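Local coordinates for IL-4-inducing protein (Schistosoma mansoni, PDB 4EL6) that binds IgE through a crystallin-type fold and so triggers antigen-independent basophil activation and IL-4 release, at residues Q10-T15 against P37-V42; P53-F58 against I90-Q95; T64-G69 against S82-I87. One frame throughout, in Å; residues are numbered along the deposited sequence. Where two conformers were deposited one is given.

Interaction 1 of 3, residues Q10-T15 against P37-V42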
loop_
_atom_site.group_PDB
_atom_site.type_symbol
_atom_site.label_atom_id
_atom_site.label_comp_id
_atom_site.label_asym_id
_atom_site.label_seq_id
_atom_site.Cartn_x
_atom_site.Cartn_y
_atom_site.Cartn_z
ATOM N N GLN A 10 0.810 -4.599 4.791
ATOM C CA GLN A 10 0.544 -6.026 4.703
ATOM C C GLN A 10 -0.172 -6.418 3.435
ATOM O O GLN A 10 -1.185 -5.807 3.129
ATOM C CB GLN A 10 -0.283 -6.491 5.920
ATOM C CG GLN A 10 0.368 -6.232 7.297
ATOM C CD GLN A 10 -0.666 -6.257 8.408
ATOM O OE1 GLN A 10 -1.802 -5.853 8.209
ATOM N NE2 GLN A 10 -0.265 -6.702 9.593
ATOM N N LEU A 11 0.388 -7.371 2.660
ATOM C CA LEU A 11 -0.145 -7.770 1.408
ATOM C C LEU A 11 -0.477 -9.261 1.502
ATOM O O LEU A 11 0.422 -10.105 1.746
ATOM C CB LEU A 11 0.840 -7.548 0.271
ATOM C CG LEU A 11 1.155 -6.076 0.187
ATOM C CD1 LEU A 11 2.525 -5.914 0.800
ATOM C CD2 LEU A 11 1.005 -5.509 -1.179
ATOM N N TYR A 12 -1.744 -9.566 1.379
ATOM C CA TYR A 12 -2.235 -10.949 1.555
ATOM C C TYR A 12 -2.522 -11.587 0.248
ATOM O O TYR A 12 -3.042 -10.926 -0.652
ATOM C CB TYR A 12 -3.559 -10.941 2.374
ATOM C CG TYR A 12 -3.375 -10.443 3.762
ATOM C CD1 TYR A 12 -3.459 -9.084 4.038
ATOM C CD2 TYR A 12 -3.089 -11.318 4.819
ATOM C CE1 TYR A 12 -3.316 -8.596 5.325
ATOM C CE2 TYR A 12 -2.934 -10.811 6.108
ATOM C CZ TYR A 12 -3.029 -9.447 6.338
ATOM O OH TYR A 12 -2.872 -8.926 7.590
ATOM N N ASP A 13 -2.263 -12.890 0.165
ATOM C CA ASP A 13 -2.504 -13.643 -1.064
ATOM C C ASP A 13 -3.999 -13.664 -1.424
ATOM O O ASP A 13 -4.376 -13.586 -2.588
ATOM C CB ASP A 13 -1.992 -15.082 -0.913
ATOM C CG ASP A 13 -0.514 -15.257 -1.264
ATOM O OD1 ASP A 13 0.252 -14.279 -1.424
ATOM O OD2 ASP A 13 -0.112 -16.439 -1.341
ATOM N N GLU A 14 -4.852 -13.804 -0.428
ATOM C CA GLU A 14 -6.265 -14.011 -0.657
ATOM C C GLU A 14 -7.063 -12.797 -0.223
ATOM O O GLU A 14 -6.569 -11.920 0.496
ATOM C CB GLU A 14 -6.747 -15.228 0.116
ATOM C CG GLU A 14 -6.280 -16.557 -0.489
ATOM C CD GLU A 14 -6.493 -17.658 0.511
ATOM O OE1 GLU A 14 -7.676 -17.871 0.849
ATOM O OE2 GLU A 14 -5.485 -18.245 0.995
ATOM N N THR A 15 -8.294 -12.724 -0.663
ATOM C CA THR A 15 -9.153 -11.653 -0.225
ATOM C C THR A 15 -9.501 -11.820 1.245
ATOM O O THR A 15 -9.308 -12.866 1.826
ATOM C CB THR A 15 -10.484 -11.587 -1.043
ATOM O OG1 THR A 15 -11.111 -12.817 -0.867
ATOM C CG2 THR A 15 -10.315 -11.311 -2.534
ATOM N N PRO A 37 -1.777 -8.893 -4.904
ATOM C CA PRO A 37 -2.385 -9.410 -3.686
ATOM C C PRO A 37 -3.930 -9.416 -3.787
ATOM O O PRO A 37 -4.574 -8.657 -4.564
ATOM C CB PRO A 37 -1.954 -8.417 -2.655
ATOM C CG PRO A 37 -1.914 -7.085 -3.412
ATOM C CD PRO A 37 -1.303 -7.507 -4.716
ATOM N N GLY A 38 -4.518 -10.287 -2.996
ATOM C CA GLY A 38 -5.967 -10.334 -2.810
ATOM C C GLY A 38 -6.470 -9.238 -1.927
ATOM O O GLY A 38 -7.615 -8.850 -2.052
ATOM N N SER A 39 -5.708 -8.861 -0.911
ATOM C CA SER A 39 -6.062 -7.823 0.013
ATOM C C SER A 39 -4.816 -7.153 0.601
ATOM O O SER A 39 -3.781 -7.721 0.597
ATOM C CB SER A 39 -7.018 -8.338 1.130
ATOM O OG SER A 39 -6.531 -9.499 1.718
ATOM N N VAL A 40 -4.974 -5.939 1.118
ATOM C CA VAL A 40 -3.875 -5.131 1.605
ATOM C C VAL A 40 -4.376 -4.368 2.811
ATOM O O VAL A 40 -5.474 -3.834 2.793
ATOM C CB VAL A 40 -3.446 -4.126 0.535
ATOM C CG1 VAL A 40 -2.383 -3.222 1.032
ATOM C CG2 VAL A 40 -3.061 -4.850 -0.753
ATOM N N CYS A 41 -3.544 -4.285 3.853
ATOM C CA CYS A 41 -3.879 -3.528 5.040
ATOM C C CYS A 41 -2.666 -2.730 5.528
ATOM O O CYS A 41 -1.523 -3.091 5.312
ATOM C CB CYS A 41 -4.176 -4.463 6.177
ATOM S SG CYS A 41 -5.627 -5.531 5.914
ATOM N N VAL A 42 -2.970 -1.735 6.344
ATOM C CA VAL A 42 -2.015 -1.009 7.155
ATOM C C VAL A 42 -2.503 -1.074 8.599
ATOM O O VAL A 42 -3.659 -0.768 8.869
ATOM C CB VAL A 42 -1.912 0.465 6.751
ATOM C CG1 VAL A 42 -0.860 1.140 7.612
ATOM C CG2 VAL A 42 -1.630 0.624 5.261
#

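Interaction 2 of 3, residues P53-F58 against I90-Q95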
loop_
_atom_site.group_PDB
_atom_site.type_symbol
_atom_site.label_atom_id
_atom_site.label_comp_id
_atom_site.label_asym_id
_atom_site.label_seq_id
_atom_site.Cartn_x
_atom_site.Cartn_y
_atom_site.Cartn_z
ATOM N N PRO A 53 1.419 6.117 9.801
ATOM C CA PRO A 53 1.866 5.714 8.478
ATOM C C PRO A 53 0.774 5.891 7.432
ATOM O O PRO A 53 -0.435 5.848 7.730
ATOM C CB PRO A 53 2.187 4.251 8.637
ATOM C CG PRO A 53 1.397 3.803 9.814
ATOM C CD PRO A 53 1.322 4.981 10.716
ATOM N N TYR A 54 1.204 6.210 6.206
ATOM C CA TYR A 54 0.268 6.288 5.078
ATOM C C TYR A 54 0.999 5.704 3.889
ATOM O O TYR A 54 2.149 6.049 3.687
ATOM C CB TYR A 54 -0.186 7.736 4.768
ATOM C CG TYR A 54 -1.380 7.768 3.846
ATOM C CD1 TYR A 54 -1.224 7.713 2.460
ATOM C CD2 TYR A 54 -2.655 7.875 4.332
ATOM C CE1 TYR A 54 -2.290 7.676 1.613
ATOM C CE2 TYR A 54 -3.751 7.864 3.499
ATOM C CZ TYR A 54 -3.558 7.795 2.115
ATOM O OH TYR A 54 -4.621 7.760 1.290
ATOM N N TRP A 55 0.351 4.820 3.120
ATOM C CA TRP A 55 1.039 4.121 2.046
ATOM C C TRP A 55 0.386 4.390 0.708
ATOM O O TRP A 55 -0.831 4.377 0.604
ATOM C CB TRP A 55 1.049 2.638 2.314
ATOM C CG TRP A 55 1.888 2.201 3.486
ATOM C CD1 TRP A 55 1.555 2.214 4.849
ATOM C CD2 TRP A 55 3.225 1.701 3.408
ATOM N NE1 TRP A 55 2.630 1.740 5.613
ATOM C CE2 TRP A 55 3.636 1.374 4.784
ATOM C CE3 TRP A 55 4.111 1.413 2.342
ATOM C CZ2 TRP A 55 4.859 0.793 5.028
ATOM C CZ3 TRP A 55 5.339 0.813 2.649
ATOM C CH2 TRP A 55 5.676 0.550 3.978
ATOM N N TYR A 56 1.179 4.666 -0.328
ATOM C CA TYR A 56 0.698 4.742 -1.700
ATOM C C TYR A 56 1.188 3.559 -2.522
ATOM O O TYR A 56 2.386 3.182 -2.532
ATOM C CB TYR A 56 1.199 6.034 -2.337
ATOM C CG TYR A 56 0.419 7.255 -1.925
ATOM C CD1 TYR A 56 -0.927 7.353 -2.244
ATOM C CD2 TYR A 56 1.028 8.288 -1.195
ATOM C CE1 TYR A 56 -1.650 8.483 -1.881
ATOM C CE2 TYR A 56 0.261 9.377 -0.807
ATOM C CZ TYR A 56 -1.025 9.468 -1.228
ATOM O OH TYR A 56 -1.760 10.583 -0.848
ATOM N N LEU A 57 0.250 2.949 -3.231
ATOM C CA LEU A 57 0.529 1.869 -4.186
ATOM C C LEU A 57 0.290 2.370 -5.592
ATOM O O LEU A 57 -0.679 3.105 -5.818
ATOM C CB LEU A 57 -0.434 0.702 -3.994
ATOM C CG LEU A 57 -0.742 0.285 -2.596
ATOM C CD1 LEU A 57 -1.685 -0.894 -2.491
ATOM C CD2 LEU A 57 0.466 -0.027 -1.883
ATOM N N PHE A 58 1.176 2.037 -6.527
ATOM C CA PHE A 58 1.170 2.530 -7.850
ATOM C C PHE A 58 1.186 1.411 -8.870
ATOM O O PHE A 58 1.833 0.366 -8.631
ATOM C CB PHE A 58 2.481 3.327 -8.085
ATOM C CG PHE A 58 2.595 4.539 -7.231
ATOM C CD1 PHE A 58 3.159 4.442 -5.959
ATOM C CD2 PHE A 58 2.185 5.814 -7.701
ATOM C CE1 PHE A 58 3.330 5.570 -5.189
ATOM C CE2 PHE A 58 2.314 6.930 -6.901
ATOM C CZ PHE A 58 2.838 6.805 -5.633
ATOM N N ILE A 90 5.718 1.129 -4.528
ATOM C CA ILE A 90 5.033 1.376 -3.299
ATOM C C ILE A 90 5.798 2.479 -2.591
ATOM O O ILE A 90 7.039 2.342 -2.423
ATOM C CB ILE A 90 5.037 0.115 -2.366
ATOM C CG1 ILE A 90 4.264 -1.094 -3.012
ATOM C CG2 ILE A 90 4.502 0.512 -0.993
ATOM C CD1 ILE A 90 4.461 -2.396 -2.283
ATOM N N LYS A 91 5.101 3.497 -2.097
ATOM C CA LYS A 91 5.753 4.589 -1.334
ATOM C C LYS A 91 5.216 4.652 0.089
ATOM O O LYS A 91 4.035 4.597 0.288
ATOM C CB LYS A 91 5.633 5.928 -1.978
ATOM C CG LYS A 91 6.530 6.967 -1.331
ATOM C CD LYS A 91 6.533 8.281 -2.089
ATOM C CE LYS A 91 7.604 8.230 -3.168
ATOM N NZ LYS A 91 8.021 9.582 -3.620
ATOM N N ARG A 92 6.126 4.643 1.038
ATOM C CA ARG A 92 5.805 4.824 2.451
ATOM C C ARG A 92 5.909 6.290 2.842
ATOM O O ARG A 92 6.915 6.967 2.561
ATOM C CB ARG A 92 6.741 3.998 3.333
ATOM C CG ARG A 92 6.476 4.128 4.850
ATOM C CD ARG A 92 7.464 3.317 5.699
ATOM N NE ARG A 92 7.300 3.658 7.093
ATOM C CZ ARG A 92 8.099 3.232 8.073
ATOM N NH1 ARG A 92 9.110 2.392 7.835
ATOM N NH2 ARG A 92 7.895 3.668 9.318
ATOM N N CYS A 93 4.800 6.789 3.389
ATOM C CA CYS A 93 4.695 8.153 3.778
ATOM C C CYS A 93 4.182 8.330 5.198
ATOM O O CYS A 93 3.984 7.369 5.960
ATOM C CB CYS A 93 3.747 8.831 2.810
ATOM S SG CYS A 93 4.226 8.576 1.058
ATOM N N ILE A 94 3.950 9.606 5.533
ATOM C CA ILE A 94 3.491 9.974 6.868
ATOM C C ILE A 94 2.256 10.791 6.714
ATOM O O ILE A 94 2.177 11.649 5.807
ATOM C CB ILE A 94 4.552 10.781 7.628
ATOM C CG1 ILE A 94 5.698 9.865 7.993
ATOM C CG2 ILE A 94 3.965 11.400 8.912
ATOM C CD1 ILE A 94 6.940 10.628 8.415
ATOM N N GLN A 95 1.251 10.529 7.543
ATOM C CA GLN A 95 0.070 11.383 7.576
ATOM C C GLN A 95 0.173 12.210 8.863
ATOM O O GLN A 95 0.281 11.614 9.930
ATOM C CB GLN A 95 -1.193 10.543 7.632
ATOM C CG GLN A 95 -2.449 11.352 7.484
ATOM C CD GLN A 95 -3.661 10.471 7.400
ATOM O OE1 GLN A 95 -3.789 9.505 8.157
ATOM N NE2 GLN A 95 -4.569 10.800 6.469
HETATM O O HOH W 1 -2.724 7.145 8.267
#

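Interaction 3 of 3, residues T64-G69 against S82-I87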
loop_
_atom_site.group_PDB
_atom_site.type_symbol
_atom_site.label_atom_id
_atom_site.label_comp_id
_atom_site.label_asym_id
_atom_site.label_seq_id
_atom_site.Cartn_x
_atom_site.Cartn_y
_atom_site.Cartn_z
ATOM N N THR A 64 4.681 6.232 -10.303
ATOM C CA THR A 64 3.859 6.812 -11.324
ATOM C C THR A 64 2.701 5.875 -11.617
ATOM O O THR A 64 2.653 4.738 -11.186
ATOM C CB THR A 64 4.672 7.018 -12.650
ATOM O OG1 THR A 64 5.025 5.725 -13.229
ATOM C CG2 THR A 64 5.905 7.889 -12.444
ATOM N N GLY A 65 1.772 6.373 -12.430
ATOM C CA GLY A 65 0.611 5.549 -12.803
ATOM C C GLY A 65 -0.579 5.770 -11.882
ATOM O O GLY A 65 -0.705 6.822 -11.227
ATOM N N ARG A 66 -1.513 4.811 -11.918
ATOM C CA ARG A 66 -2.642 4.801 -11.016
ATOM C C ARG A 66 -2.087 4.741 -9.579
ATOM O O ARG A 66 -1.042 4.141 -9.303
ATOM C CB ARG A 66 -3.532 3.593 -11.288
ATOM C CG ARG A 66 -4.185 3.569 -12.653
ATOM C CD ARG A 66 -4.921 2.254 -12.872
ATOM N NE ARG A 66 -5.532 2.207 -14.217
ATOM C CZ ARG A 66 -6.806 2.522 -14.466
ATOM N NH1 ARG A 66 -7.638 2.747 -13.459
ATOM N NH2 ARG A 66 -7.278 2.494 -15.721
ATOM N N ILE A 67 -2.841 5.342 -8.658
ATOM C CA ILE A 67 -2.466 5.512 -7.255
ATOM C C ILE A 67 -3.621 5.079 -6.375
ATOM O O ILE A 67 -4.756 5.603 -6.510
ATOM C CB ILE A 67 -2.131 6.957 -6.913
ATOM C CG1 ILE A 67 -1.154 7.514 -7.942
ATOM C CG2 ILE A 67 -1.616 7.057 -5.456
ATOM C CD1 ILE A 67 -0.757 8.953 -7.650
ATOM N N THR A 68 -3.313 4.172 -5.409
ATOM C CA THR A 68 -4.256 3.760 -4.401
ATOM C C THR A 68 -3.542 3.981 -3.086
ATOM O O THR A 68 -2.475 3.374 -2.817
ATOM C CB THR A 68 -4.598 2.308 -4.622
ATOM O OG1 THR A 68 -5.399 2.196 -5.803
ATOM C CG2 THR A 68 -5.383 1.687 -3.416
ATOM N N GLY A 69 -4.140 4.792 -2.190
ATOM C CA GLY A 69 -3.555 5.129 -0.939
ATOM C C GLY A 69 -4.333 4.491 0.206
ATOM O O GLY A 69 -5.521 4.233 0.070
ATOM N N SER A 82 -10.100 -3.247 -6.895
ATOM C CA SER A 82 -9.722 -1.880 -6.684
ATOM C C SER A 82 -9.379 -1.283 -8.068
ATOM O O SER A 82 -9.667 -1.906 -9.106
ATOM C CB SER A 82 -8.590 -1.810 -5.663
ATOM O OG SER A 82 -7.350 -2.198 -6.204
ATOM N N GLY A 83 -8.738 -0.142 -8.079
ATOM C CA GLY A 83 -8.417 0.584 -9.308
ATOM C C GLY A 83 -7.542 -0.162 -10.266
ATOM O O GLY A 83 -7.650 0.045 -11.486
ATOM N N PHE A 84 -6.634 -0.981 -9.705
ATOM C CA PHE A 84 -5.737 -1.869 -10.482
ATOM C C PHE A 84 -5.329 -3.057 -9.628
ATOM O O PHE A 84 -5.344 -3.034 -8.381
ATOM C CB PHE A 84 -4.507 -1.119 -10.949
ATOM C CG PHE A 84 -3.755 -0.487 -9.841
ATOM C CD1 PHE A 84 -4.073 0.798 -9.372
ATOM C CD2 PHE A 84 -2.700 -1.158 -9.225
ATOM C CE1 PHE A 84 -3.327 1.377 -8.374
ATOM C CE2 PHE A 84 -1.978 -0.578 -8.218
ATOM C CZ PHE A 84 -2.287 0.657 -7.769
ATOM N N LYS A 85 -4.994 -4.136 -10.319
ATOM C CA LYS A 85 -4.643 -5.414 -9.696
ATOM C C LYS A 85 -3.180 -5.582 -9.343
ATOM O O LYS A 85 -2.845 -6.301 -8.368
ATOM C CB LYS A 85 -5.070 -6.551 -10.572
ATOM C CG LYS A 85 -6.556 -6.627 -10.804
ATOM C CD LYS A 85 -6.947 -7.728 -11.721
ATOM C CE LYS A 85 -8.491 -7.949 -11.639
ATOM N NZ LYS A 85 -8.754 -9.042 -12.620
ATOM N N GLY A 86 -2.305 -4.951 -10.123
ATOM C CA GLY A 86 -0.894 -5.234 -10.013
ATOM C C GLY A 86 -0.118 -4.040 -9.586
ATOM O O GLY A 86 -0.199 -2.924 -10.177
ATOM N N ILE A 87 0.626 -4.210 -8.484
ATOM C CA ILE A 87 1.387 -3.105 -7.861
ATOM C C ILE A 87 2.825 -3.156 -8.389
ATOM O O ILE A 87 3.513 -4.215 -8.275
ATOM C CB ILE A 87 1.428 -3.266 -6.365
ATOM C CG1 ILE A 87 -0.001 -3.352 -5.787
ATOM C CG2 ILE A 87 2.182 -2.067 -5.721
ATOM C CD1 ILE A 87 -0.035 -3.967 -4.407
HETATM O O HOH W 2 -5.395 -0.391 -6.718
HETATM O O HOH W 3 -8.272 1.705 -5.894
#

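Interaction 1 of 3, residues Q10-T15 against P37-V42
S39 OG sits between its own backbone N and carbonyl carbon (chi1 50°), and from there reaches E14 O at 2.7 Å, donating its proton in the plane of that carbonyl. S39 OG in turn accepts a hydrogen bond from E17 N, so the buried hydroxyl both donates and accepts. Y12 CG lies anti to the carbonyl carbon (chi1 -64°), which sets the ring beyond it beside S39 O, at the ring edge and in plane. Y12 CB packs against S39 OG at 3.4 Å. Farther out, Y12 CE1 meets C41 SG at 3.9 Å, an oblique sulfur-aromatic contact; the sulfur belongs to the C41-C75 disulfide. This is the antiparallel pairing of strands 9-12 and 39-41 within one sheet of the crystallin fold. Q10 and C41 form a hydrogen-bonded pair, with Q10 N to C41 O 2.8 Å. At the next hydrogen-bonded pair, Y12 N bonds to S39 O. A classic beta bulge follows, with G38 and S39 both facing Y12: G38 N bonds to Y12 O at 2.8 Å, whereas the bond from S39 N to Y12 O is weak. On the face carrying L11 and V40, L11 CD2 packs beside P37 CG at 4.0 Å and V40 CG2 at 4.1 Å.

Interaction 2 of 3, residues P53-F58 against I90-Q95
Four backbone hydrogen bonds join Y54 to C93 and Y56 to K91 in antiparallel, hydrogen-bonded pairs. The Y56-K91 bonds lie in the planes of the carbonyls they use, Y56 O taking K91 N at 2.8 Å. At Y54-C93 the two differ: C93 N approaches Y54 O almost head-on (C=O...N 176°), whereas Y54 N comes to C93 O from above the carbonyl plane. One water adds a polar bridge, donating to both P53 O and Q95 OE1.

CH-pi and apolar packing fill the face that carries W55, L57, I90 and R92. R92 lays CB over one face of the indole, 3.7 Å from the centroid of the six-membered ring, a CH-pi contact. With R92 CG anti to the backbone N (chi1 180°), CG lies over the same ring nearer its rim; the guanidinium lies beyond, oblique to the indole, its plane 21° from the ring's. I90 CG2 meets this indole at its edge, 3.5 Å from W55 CE3, and I90 CG1 lies beside L57 CD2. The polar ends look elsewhere: W55 NE1 bonds to Y7 O and R92 NH1 to Y25 O.

Sulfur and aromatic contacts mark the other face. C93 SG, disulfide-bonded to C103, lies at the edge of the Y56 ring, 3.9 Å from CD2. One pair along, K91 CB lies at the edge of the F58 ring, 4.0 Å from CE1.

In this three-stranded sheet of the crystallin fold, strand 52-58 is central, with 89-95 on one flank and 67-71 on the other; W55, L57 and I90 pack onto L9 of strand 9-12.

Interaction 3 of 3, residues T64-G69 against S82-I87
F84 touches R66 and T68 directly, while the residues just before it add links through water. At S82, a water donates to S82 OG at 2.7 Å and lies 2.7 Å from T68 OG1; S82 OG also bonds to F79 O. At G83 a second water continues the link, accepting from G83 N at 2.9 Å and lying 2.9 Å from T68 OG1, so the threonine hydroxyl meets two bridging waters. G83 O has R66 NH1 3.3 Å away. Here the loop between strands 75-76 and 89-95 lies against R66 and T68, the latter in strand 67-71, an outermost strand of its antiparallel sheet in this crystallin-type fold; the two segments meet through side chains and bridging water, without beta pairing. F84 carries most of the direct contact. With chi1 56°, its CG takes the crowded position between backbone N and carbonyl carbon, and the ring points against the R66 and T68 side chains as it passes them. Its CD1 lies 3.4 Å from R66 CB, and its CE1 3.4 Å from T68 OG1; both partners approach obliquely. The water shared by S82 and T68 sits over the centre of one ring face and accepts a long bond from F84 N. G86 N lies at the ring edge, in plane.

Overall arrangement
Interactions 1 and 2 are strand pairings in the two different antiparallel sheets, each partly buried and each with one half of a disulfide; their sheets pack together where V42 of 37-42 meets W55 and P53, and V40 approaches L57. Interaction 3 is a surface contact, nested in the chain loop that interaction 2 closes. Its segment 64-69 reaches the sheet of interaction 2, since 67-71 is the other neighbour of 52-58, with L57 N and T68 O probably hydrogen-bonded; I87 also packs on L11 and P37 of interaction 1. Backbone bonds dominate the first two, with a bulge in one and a CH-pi contact on an indole in the other, whereas bridging water and a phenylalanine ring carry the third.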